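Protein mini spindles (Drosophila melanogaster, PDB 5VJC) probably binds tubulin through TOG domains built of HEAT repeats, and so promotes microtubule dynamics and formation of the mitotic spindle. Local coordinates at residues D44-T48 and A49-K53; A54-A57 and N58-D62; T196-I199 and E200-M204; I234-V237 and F238-G242. All blocks are in the same frame, centred on the assembly; numbering follows the deposited sequence.

Contact 1 of 4, residues D44-T48 and A49-K53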
loop_
_atom_site.group_PDB
_atom_site.type_symbol
_atom_site.label_atom_id
_atom_site.label_comp_id
_atom_site.label_asym_id
_atom_site.label_seq_id
_atom_site.Cartn_x
_atom_site.Cartn_y
_atom_site.Cartn_z
ATOM N N ASP A 44 -21.640 7.380 -5.576
ATOM C CA ASP A 44 -22.008 8.297 -6.670
ATOM C C ASP A 44 -21.224 8.016 -7.951
ATOM O O ASP A 44 -21.803 7.873 -9.036
ATOM C CB ASP A 44 -21.779 9.746 -6.236
ATOM C CG ASP A 44 -22.923 10.289 -5.378
ATOM O OD1 ASP A 44 -23.848 9.508 -5.076
ATOM O OD2 ASP A 44 -22.895 11.486 -4.996
ATOM N N GLN A 45 -19.900 7.918 -7.825
ATOM C CA GLN A 45 -19.038 7.680 -8.979
ATOM C C GLN A 45 -19.284 6.325 -9.612
ATOM O O GLN A 45 -19.201 6.188 -10.828
ATOM C CB GLN A 45 -17.564 7.795 -8.595
ATOM C CG GLN A 45 -17.123 9.223 -8.293
ATOM C CD GLN A 45 -15.655 9.286 -7.944
ATOM O OE1 GLN A 45 -15.127 8.385 -7.274
ATOM N NE2 GLN A 45 -14.975 10.328 -8.410
ATOM N N MET A 46 -19.575 5.315 -8.795
ATOM C CA MET A 46 -19.850 3.993 -9.362
ATOM C C MET A 46 -21.184 4.013 -10.103
ATOM O O MET A 46 -21.333 3.372 -11.150
ATOM C CB MET A 46 -19.876 2.916 -8.284
ATOM C CG MET A 46 -18.491 2.478 -7.798
ATOM S SD MET A 46 -18.724 1.206 -6.564
ATOM C CE MET A 46 -16.996 0.844 -6.151
ATOM N N MET A 47 -22.151 4.726 -9.530
ATOM C CA MET A 47 -23.451 4.933 -10.179
ATOM C C MET A 47 -23.239 5.504 -11.574
ATOM O O MET A 47 -23.603 4.893 -12.574
ATOM C CB MET A 47 -24.335 5.878 -9.356
ATOM C CG MET A 47 -24.927 5.275 -8.107
ATOM S SD MET A 47 -26.177 4.024 -8.458
ATOM C CE MET A 47 -26.657 3.541 -6.792
ATOM N N THR A 48 -22.613 6.673 -11.613
ATOM C CA THR A 48 -22.276 7.370 -12.859
ATOM C C THR A 48 -21.511 6.501 -13.856
ATOM O O THR A 48 -21.697 6.623 -15.073
ATOM C CB THR A 48 -21.463 8.631 -12.541
ATOM O OG1 THR A 48 -22.249 9.493 -11.704
ATOM C CG2 THR A 48 -21.038 9.373 -13.804
ATOM N N ALA A 49 -20.673 5.600 -13.346
ATOM C CA ALA A 49 -19.870 4.729 -14.208
ATOM C C ALA A 49 -20.624 3.486 -14.720
ATOM O O ALA A 49 -20.040 2.663 -15.407
ATOM C CB ALA A 49 -18.587 4.297 -13.465
ATOM N N ASN A 50 -21.918 3.365 -14.418
ATOM C CA ASN A 50 -22.691 2.174 -14.806
ATOM C C ASN A 50 -22.157 0.865 -14.213
ATOM O O ASN A 50 -22.291 -0.210 -14.808
ATOM C CB ASN A 50 -22.762 2.032 -16.330
ATOM C CG ASN A 50 -23.590 3.134 -16.980
ATOM O OD1 ASN A 50 -24.609 3.570 -16.439
ATOM N ND2 ASN A 50 -23.142 3.597 -18.134
ATOM N N VAL A 51 -21.542 0.946 -13.045
ATOM C CA VAL A 51 -21.257 -0.280 -12.298
ATOM C C VAL A 51 -22.610 -0.944 -11.991
ATOM O O VAL A 51 -23.555 -0.258 -11.610
ATOM C CB VAL A 51 -20.475 0.012 -11.003
ATOM C CG1 VAL A 51 -20.410 -1.223 -10.116
ATOM C CG2 VAL A 51 -19.063 0.507 -11.364
ATOM N N ASN A 52 -22.704 -2.253 -12.215
ATOM C CA ASN A 52 -23.908 -3.022 -11.889
ATOM C C ASN A 52 -24.535 -2.559 -10.578
ATOM O O ASN A 52 -23.857 -2.482 -9.560
ATOM C CB ASN A 52 -23.568 -4.513 -11.809
ATOM C CG ASN A 52 -24.789 -5.376 -11.530
ATOM O OD1 ASN A 52 -25.322 -5.381 -10.419
ATOM N ND2 ASN A 52 -25.228 -6.119 -12.537
ATOM N N LYS A 53 -25.824 -2.228 -10.595
ATOM C CA LYS A 53 -26.412 -1.626 -9.403
ATOM C C LYS A 53 -26.615 -2.618 -8.255
ATOM O O LYS A 53 -26.637 -2.208 -7.094
ATOM C CB LYS A 53 -27.725 -0.926 -9.755
ATOM C CG LYS A 53 -27.490 0.449 -10.414
ATOM C CD LYS A 53 -28.242 0.603 -11.720
ATOM C CE LYS A 53 -27.769 1.846 -12.491
ATOM N NZ LYS A 53 -27.966 3.047 -11.636
HETATM O O HOH W 1 -24.634 2.284 -12.207
HETATM O O HOH W 2 -26.527 4.952 -14.462
#

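Contact 2 of 4, residues A54-A57 and N58-D62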
loop_
_atom_site.group_PDB
_atom_site.type_symbol
_atom_site.label_atom_id
_atom_site.label_comp_id
_atom_site.label_asym_id
_atom_site.label_seq_id
_atom_site.Cartn_x
_atom_site.Cartn_y
_atom_site.Cartn_z
ATOM N N ALA A 54 -26.745 -3.907 -8.554
ATOM C CA ALA A 54 -26.815 -4.883 -7.462
ATOM C C ALA A 54 -25.444 -4.987 -6.770
ATOM O O ALA A 54 -25.359 -5.116 -5.545
ATOM C CB ALA A 54 -27.266 -6.245 -7.974
ATOM N N LEU A 55 -24.383 -4.912 -7.570
ATOM C CA LEU A 55 -23.022 -4.976 -7.050
ATOM C C LEU A 55 -22.776 -3.794 -6.128
ATOM O O LEU A 55 -22.286 -3.963 -5.010
ATOM C CB LEU A 55 -22.014 -4.982 -8.184
ATOM C CG LEU A 55 -20.568 -5.291 -7.806
ATOM C CD1 LEU A 55 -20.430 -6.766 -7.390
ATOM C CD2 LEU A 55 -19.646 -4.949 -8.959
ATOM N N ILE A 56 -23.133 -2.598 -6.597
ATOM C CA ILE A 56 -23.072 -1.393 -5.770
ATOM C C ILE A 56 -23.790 -1.597 -4.432
ATOM O O ILE A 56 -23.253 -1.258 -3.371
ATOM C CB ILE A 56 -23.686 -0.166 -6.499
ATOM C CG1 ILE A 56 -22.828 0.240 -7.703
ATOM C CG2 ILE A 56 -23.839 1.016 -5.543
ATOM C CD1 ILE A 56 -23.413 1.410 -8.520
ATOM N N ALA A 57 -25.008 -2.145 -4.481
ATOM C CA ALA A 57 -25.772 -2.406 -3.265
ATOM C C ALA A 57 -24.978 -3.274 -2.277
ATOM O O ALA A 57 -24.903 -2.954 -1.088
ATOM C CB ALA A 57 -27.120 -3.069 -3.602
ATOM N N ASN A 58 -24.379 -4.352 -2.785
ATOM C CA ASN A 58 -23.578 -5.270 -1.963
ATOM C C ASN A 58 -22.297 -4.644 -1.446
ATOM O O ASN A 58 -21.849 -4.948 -0.342
ATOM C CB ASN A 58 -23.234 -6.531 -2.758
ATOM C CG ASN A 58 -24.421 -7.454 -2.906
ATOM O OD1 ASN A 58 -25.271 -7.512 -2.021
ATOM N ND2 ASN A 58 -24.494 -8.167 -4.027
ATOM N N MET A 59 -21.728 -3.754 -2.251
ATOM C CA MET A 59 -20.481 -3.070 -1.936
ATOM C C MET A 59 -20.610 -2.194 -0.702
ATOM O O MET A 59 -19.665 -2.068 0.085
ATOM C CB MET A 59 -20.027 -2.220 -3.129
ATOM C CG MET A 59 -19.271 -2.997 -4.188
ATOM S SD MET A 59 -18.983 -2.027 -5.689
ATOM C CE MET A 59 -17.751 -3.045 -6.475
ATOM N N PHE A 60 -21.778 -1.590 -0.524
ATOM C CA PHE A 60 -21.946 -0.668 0.587
ATOM C C PHE A 60 -22.897 -1.216 1.660
ATOM O O PHE A 60 -23.373 -0.491 2.522
ATOM C CB PHE A 60 -22.385 0.694 0.050
ATOM C CG PHE A 60 -21.369 1.296 -0.893
ATOM C CD1 PHE A 60 -20.234 1.929 -0.396
ATOM C CD2 PHE A 60 -21.500 1.155 -2.269
ATOM C CE1 PHE A 60 -19.268 2.455 -1.256
ATOM C CE2 PHE A 60 -20.534 1.677 -3.145
ATOM C CZ PHE A 60 -19.418 2.325 -2.642
ATOM N N HIS A 61 -23.113 -2.521 1.630
ATOM C CA HIS A 61 -23.816 -3.193 2.705
ATOM C C HIS A 61 -22.906 -3.205 3.949
ATOM O O HIS A 61 -21.681 -3.240 3.833
ATOM C CB HIS A 61 -24.203 -4.609 2.274
ATOM C CG HIS A 61 -25.328 -5.198 3.062
ATOM N ND1 HIS A 61 -25.227 -5.493 4.406
ATOM C CD2 HIS A 61 -26.583 -5.554 2.690
ATOM C CE1 HIS A 61 -26.370 -6.003 4.831
ATOM N NE2 HIS A 61 -27.211 -6.044 3.810
ATOM N N ASP A 62 -23.494 -3.164 5.135
ATOM C CA ASP A 62 -22.688 -3.152 6.353
ATOM C C ASP A 62 -22.121 -4.538 6.676
ATOM O O ASP A 62 -21.131 -4.655 7.386
ATOM C CB ASP A 62 -23.507 -2.626 7.537
ATOM C CG ASP A 62 -23.127 -1.193 7.924
ATOM O OD1 ASP A 62 -22.560 -0.458 7.076
ATOM O OD2 ASP A 62 -23.399 -0.798 9.082
#

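Contact 3 of 4, residues T196-I199 and E200-M204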
loop_
_atom_site.group_PDB
_atom_site.type_symbol
_atom_site.label_atom_id
_atom_site.label_comp_id
_atom_site.label_asym_id
_atom_site.label_seq_id
_atom_site.Cartn_x
_atom_site.Cartn_y
_atom_site.Cartn_z
ATOM N N THR A 196 14.214 -2.182 3.985
ATOM C CA THR A 196 15.406 -3.001 3.765
ATOM C C THR A 196 15.283 -3.751 2.435
ATOM O O THR A 196 16.232 -3.786 1.641
ATOM C CB THR A 196 15.625 -4.006 4.917
ATOM O OG1 THR A 196 15.659 -3.310 6.168
ATOM C CG2 THR A 196 16.937 -4.804 4.731
ATOM N N PHE A 197 14.112 -4.339 2.187
ATOM C CA PHE A 197 13.888 -5.036 0.925
ATOM C C PHE A 197 14.052 -4.081 -0.262
ATOM O O PHE A 197 14.725 -4.395 -1.251
ATOM C CB PHE A 197 12.501 -5.695 0.899
ATOM C CG PHE A 197 12.067 -6.125 -0.481
ATOM C CD1 PHE A 197 12.475 -7.348 -1.002
ATOM C CD2 PHE A 197 11.273 -5.301 -1.261
ATOM C CE1 PHE A 197 12.082 -7.733 -2.278
ATOM C CE2 PHE A 197 10.878 -5.684 -2.532
ATOM C CZ PHE A 197 11.279 -6.907 -3.032
ATOM N N LEU A 198 13.454 -2.903 -0.158
ATOM C CA LEU A 198 13.507 -1.930 -1.242
ATOM C C LEU A 198 14.923 -1.411 -1.501
ATOM O O LEU A 198 15.324 -1.203 -2.654
ATOM C CB LEU A 198 12.578 -0.749 -0.931
ATOM C CG LEU A 198 11.092 -1.081 -1.024
ATOM C CD1 LEU A 198 10.282 0.117 -0.533
ATOM C CD2 LEU A 198 10.728 -1.469 -2.463
ATOM N N ILE A 199 15.669 -1.180 -0.429
ATOM C CA ILE A 199 17.053 -0.703 -0.565
ATOM C C ILE A 199 17.956 -1.791 -1.180
ATOM O O ILE A 199 18.764 -1.504 -2.044
ATOM C CB ILE A 199 17.620 -0.254 0.794
ATOM C CG1 ILE A 199 16.882 1.003 1.267
ATOM C CG2 ILE A 199 19.123 0.052 0.690
ATOM C CD1 ILE A 199 17.238 1.402 2.669
ATOM N N GLU A 200 17.799 -3.036 -0.736
ATOM C CA GLU A 200 18.504 -4.159 -1.360
ATOM C C GLU A 200 18.146 -4.332 -2.850
ATOM O O GLU A 200 18.985 -4.743 -3.664
ATOM C CB GLU A 200 18.205 -5.453 -0.592
ATOM C CG GLU A 200 19.276 -6.515 -0.747
ATOM C CD GLU A 200 18.858 -7.868 -0.180
ATOM O OE1 GLU A 200 17.645 -8.088 0.011
ATOM O OE2 GLU A 200 19.746 -8.713 0.078
ATOM N N SER A 201 16.908 -3.990 -3.208
ATOM C CA SER A 201 16.389 -4.227 -4.552
ATOM C C SER A 201 16.706 -3.112 -5.532
ATOM O O SER A 201 16.996 -3.362 -6.705
ATOM C CB SER A 201 14.873 -4.433 -4.498
ATOM O OG SER A 201 14.564 -5.584 -3.731
ATOM N N TYR A 202 16.653 -1.876 -5.053
ATOM C CA TYR A 202 16.792 -0.725 -5.921
ATOM C C TYR A 202 18.116 -0.008 -5.693
ATOM O O TYR A 202 18.479 0.879 -6.452
ATOM C CB TYR A 202 15.616 0.229 -5.711
ATOM C CG TYR A 202 14.322 -0.340 -6.250
ATOM C CD1 TYR A 202 14.003 -0.221 -7.596
ATOM C CD2 TYR A 202 13.436 -1.021 -5.426
ATOM C CE1 TYR A 202 12.825 -0.762 -8.110
ATOM C CE2 TYR A 202 12.251 -1.557 -5.928
ATOM C CZ TYR A 202 11.949 -1.413 -7.270
ATOM O OH TYR A 202 10.788 -1.947 -7.785
ATOM N N GLY A 203 18.824 -0.391 -4.636
ATOM C CA GLY A 203 20.053 0.294 -4.264
ATOM C C GLY A 203 19.807 1.674 -3.677
ATOM O O GLY A 203 18.655 2.112 -3.518
ATOM N N MET A 204 20.892 2.378 -3.359
ATOM C CA MET A 204 20.777 3.635 -2.627
ATOM C C MET A 204 20.143 4.765 -3.402
ATOM O O MET A 204 19.842 5.797 -2.802
ATOM C CB MET A 204 22.145 4.089 -2.121
ATOM C CG MET A 204 22.739 3.152 -1.088
ATOM S SD MET A 204 21.745 3.051 0.419
ATOM C CE MET A 204 21.520 4.803 0.757
#

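Contact 4 of 4, residues I234-V237 and F238-G242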
loop_
_atom_site.group_PDB
_atom_site.type_symbol
_atom_site.label_atom_id
_atom_site.label_comp_id
_atom_site.label_asym_id
_atom_site.label_seq_id
_atom_site.Cartn_x
_atom_site.Cartn_y
_atom_site.Cartn_z
ATOM N N ILE A 234 19.943 -0.360 8.572
ATOM C CA ILE A 234 21.128 0.490 8.479
ATOM C C ILE A 234 22.333 -0.345 8.043
ATOM O O ILE A 234 23.175 0.132 7.286
ATOM C CB ILE A 234 21.414 1.214 9.813
ATOM C CG1 ILE A 234 20.305 2.224 10.092
ATOM C CG2 ILE A 234 22.751 1.952 9.771
ATOM C CD1 ILE A 234 20.118 3.245 8.981
ATOM N N VAL A 235 22.385 -1.597 8.491
ATOM C CA VAL A 235 23.428 -2.522 8.059
ATOM C C VAL A 235 23.425 -2.681 6.531
ATOM O O VAL A 235 24.468 -2.619 5.878
ATOM C CB VAL A 235 23.263 -3.913 8.719
ATOM C CG1 VAL A 235 24.043 -4.973 7.953
ATOM C CG2 VAL A 235 23.703 -3.869 10.176
ATOM N N GLN A 236 22.238 -2.864 5.965
ATOM C CA GLN A 236 22.104 -2.989 4.525
ATOM C C GLN A 236 22.559 -1.708 3.860
ATOM O O GLN A 236 23.230 -1.734 2.809
ATOM C CB GLN A 236 20.659 -3.328 4.151
ATOM C CG GLN A 236 20.379 -3.289 2.678
ATOM C CD GLN A 236 21.181 -4.322 1.900
ATOM O OE1 GLN A 236 21.033 -5.525 2.106
ATOM N NE2 GLN A 236 22.048 -3.848 1.014
ATOM N N VAL A 237 22.225 -0.577 4.474
ATOM C CA VAL A 237 22.709 0.694 3.956
ATOM C C VAL A 237 24.245 0.702 4.023
ATOM O O VAL A 237 24.906 1.209 3.112
ATOM C CB VAL A 237 22.123 1.897 4.724
ATOM C CG1 VAL A 237 22.768 3.176 4.277
ATOM C CG2 VAL A 237 20.608 1.983 4.512
ATOM N N PHE A 238 24.810 0.106 5.075
ATOM C CA PHE A 238 26.265 0.112 5.234
ATOM C C PHE A 238 26.965 -0.670 4.111
ATOM O O PHE A 238 27.972 -0.218 3.574
ATOM C CB PHE A 238 26.671 -0.450 6.599
ATOM C CG PHE A 238 28.163 -0.502 6.807
ATOM C CD1 PHE A 238 28.918 0.671 6.812
ATOM C CD2 PHE A 238 28.815 -1.715 6.987
ATOM C CE1 PHE A 238 30.296 0.633 7.001
ATOM C CE2 PHE A 238 30.192 -1.757 7.169
ATOM C CZ PHE A 238 30.930 -0.578 7.178
ATOM N N PHE A 239 26.404 -1.826 3.755
ATOM C CA PHE A 239 26.921 -2.675 2.680
ATOM C C PHE A 239 26.949 -1.990 1.325
ATOM O O PHE A 239 27.716 -2.383 0.443
ATOM C CB PHE A 239 26.089 -3.954 2.563
ATOM C CG PHE A 239 26.236 -4.898 3.726
ATOM C CD1 PHE A 239 27.386 -4.919 4.489
ATOM C CD2 PHE A 239 25.221 -5.786 4.039
ATOM C CE1 PHE A 239 27.512 -5.794 5.558
ATOM C CE2 PHE A 239 25.342 -6.665 5.101
ATOM C CZ PHE A 239 26.490 -6.670 5.862
ATOM N N LEU A 240 26.107 -0.981 1.132
ATOM C CA LEU A 240 26.037 -0.319 -0.161
ATOM C C LEU A 240 26.726 1.023 -0.145
ATOM O O LEU A 240 27.007 1.584 -1.200
ATOM C CB LEU A 240 24.582 -0.135 -0.609
ATOM C CG LEU A 240 23.766 -1.411 -0.842
ATOM C CD1 LEU A 240 22.327 -1.035 -1.217
ATOM C CD2 LEU A 240 24.417 -2.269 -1.937
ATOM N N SER A 241 26.997 1.542 1.050
ATOM C CA SER A 241 27.407 2.941 1.165
ATOM C C SER A 241 28.732 3.112 1.896
ATOM O O SER A 241 29.367 4.160 1.797
ATOM C CB SER A 241 26.327 3.757 1.876
ATOM O OG SER A 241 25.057 3.551 1.280
ATOM N N GLY A 242 29.139 2.088 2.634
ATOM C CA GLY A 242 30.413 2.124 3.327
ATOM C C GLY A 242 30.426 3.116 4.477
ATOM O O GLY A 242 29.372 3.513 4.979
#

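Contact 1 of 4, residues D44-T48 and A49-K53
M46 and V51 meet across the end of helix 36-48, where the chain leaves the helix in a Schellman motif. CB of M46 lies 4.0 Å from CG2 of V51 and also meets I56, and the next atom, CG of M46, stays beside the same V51 methyl at 4.1 Å. Beyond CG the chain runs extended (chi2 -179°), which takes the sulfur and CE away from the turn and on to M59, F60 and W95. Two backbone bonds close the motif. V51 N donates to M46 O at 3.1 Å, and N50 N donates to M47 O at 2.9 Å, the latter from above the carbonyl plane. N50 accommodates this with a positive phi of 60°. One step earlier, A49 N still reaches Q45 O at 3.0 Å. A water bridges M47 O and V51 O, giving the M47 carbonyl a second donor. On the flank, SD of M47 lies 3.8 Å from NZ of K53, the two chains crossing at about a right angle. The helix therefore ends with the M46 and M47 carbonyls each gripped by an amide from the turn, while M46 and V51 pack as an apolar pair beside it.

Contact 2 of 4, residues A54-A57 and N58-D62
L55 and M59, one helical turn apart, are brought together by unlike first torsions: CG of L55 stands opposite its own backbone N (chi1 -170°), whereas CG of M59 lies beside its N and anti to the carbonyl carbon (chi1 -83°). From there the methionine chain stays extended, reaching out from the helix until its CE methyl rests against the end of the leucine, 3.7 Å from L55 CD2 and 3.8 Å from L55 CG. On the way CG of M59 passes 3.3 Å from L55 O, the carbonyl that also accepts M59 N at 2.8 Å. A second i to i+4 pair follows at I56 and F60. CG2 of I56 touches CD2 of the ring at 4.0 Å, and I56 O sits at the ring edge, near its plane, 3.2 Å from F60 CD2. The same oxygen receives F60 N at 3.2 Å, so one carbonyl both accepts an amide at the helix end and faces an aromatic edge. Shortened to an alanine, M59 would no longer reach L55, which is likely to leave a gap toward M46 and V70. Helix 53-59 is short and lies between two longer neighbours. L55, N58 and M59 face helix 64-77, with N58 against Y66 and V70, while I56, M59 and F60 lean on helix 36-48 at R43, M46, M47 and T39. M59 O accepts W95 NE1 from helix 89-99, which ties the end of the short helix to a third one.

Contact 3 of 4, residues T196-I199 and E200-M204
T196 O and E200 N form a regular and nearly straight helical bond at 2.9 Å, with an N-H...O angle of 170°, and the ladder continues through S201 N to F197 O and Y202 N to L198 O. It then weakens at the helix end. G203, with a phi of 72°, departs from helical geometry, and its N makes only a weak bond to I199 O. In the last turn the hydroxyl of S201 supplements the backbone. A chi1 of -63° keeps OG on the side of the serine's own N, from where it folds back and donates to F197 O at 2.8 Å. That oxygen is thus gripped twice, S201 OG and S201 N arriving from opposite faces of the carbonyl plane. The same OG lies over the centre of the F197 ring, 3.6 Å from both CE1 and CZ. With a leucine in place of F197, R161 is likely to lose its cation-pi partner and the serine hydroxyl the ring it lies over. L198 and Y202 run side by side in one direction, CD2 of the leucine 3.8 Å from CE2 of the tyrosine. L198 O meets the Y202 ring at its edge, in plane, at 3.4 Å from CD2. Past the glycine, SD of M204 turns back to I199 CG2 at 4.0 Å. Y202 also stacks on F169, and L198 and I199 reach F173 of helix 169-178. The helix ends at a positive-phi glycine, with a serine hydroxyl bonded back to the carbonyl of the preceding turn, in a HEAT-repeat fold of stacked helices.

Contact 4 of 4, residues I234-V237 and F238-G242
I234 O receives F238 N at 2.7 Å, opening the last two turns of helix 224-241 in this all-helical HEAT-repeat fold. The side chain of I234 itself faces I249 and L260. At V235 a single carbonyl serves two purposes: its oxygen takes F239 N at 3.0 Å, and it also lies over one face of the F239 ring, displaced toward the rim. CG1 of V235 lies over the same face, touching CE2 and CZ of F239, both at 3.6 Å, while the valine also packs on L260 and I264 of helix 254-264. Q236 comes next. Its CG is anti to N (chi1 172°), but a bend at chi2 (63°) swings the amide nitrogen NE2 over to L240 CG, 3.5 Å away. Here the flank of a leucine meets an amide without a hydrogen bond between them, and Q236 also borders T196 and E200. V237 packs on I199, T245 and M248, and its CG1 lies 3.8 Å from S241 OG. As the helix ends, G242 takes up a positive phi of 69° and donates its N to F238 O. The final grip falls on V237 O, which accepts S241 OG at 3.0 Å and L240 N at 3.2 Å from opposite faces of its carbonyl plane.

In the fold
From the N terminus, contact 1 closes the tight turn between helices 36-48 and 53-59, and contact 2 follows at once along the second of these and into the loop before helix 64-77. Their centres lie 11 Å apart, joined by M46 SD against M59 SD at 3.4 Å. Contact 3 then ends helix 185-202 and contact 4 ends helix 224-241. The two are again neighbours, with M204 CG 3.3 Å from S241 OG. All four contacts follow in series, none nesting in or crossing another. The pairs sit on opposite sides of the chain's centre, the centres of contacts 1 and 4 about 50 Å apart; the first pair joins helices 36-48 and 53-59, the second helices 185-202 and 224-241.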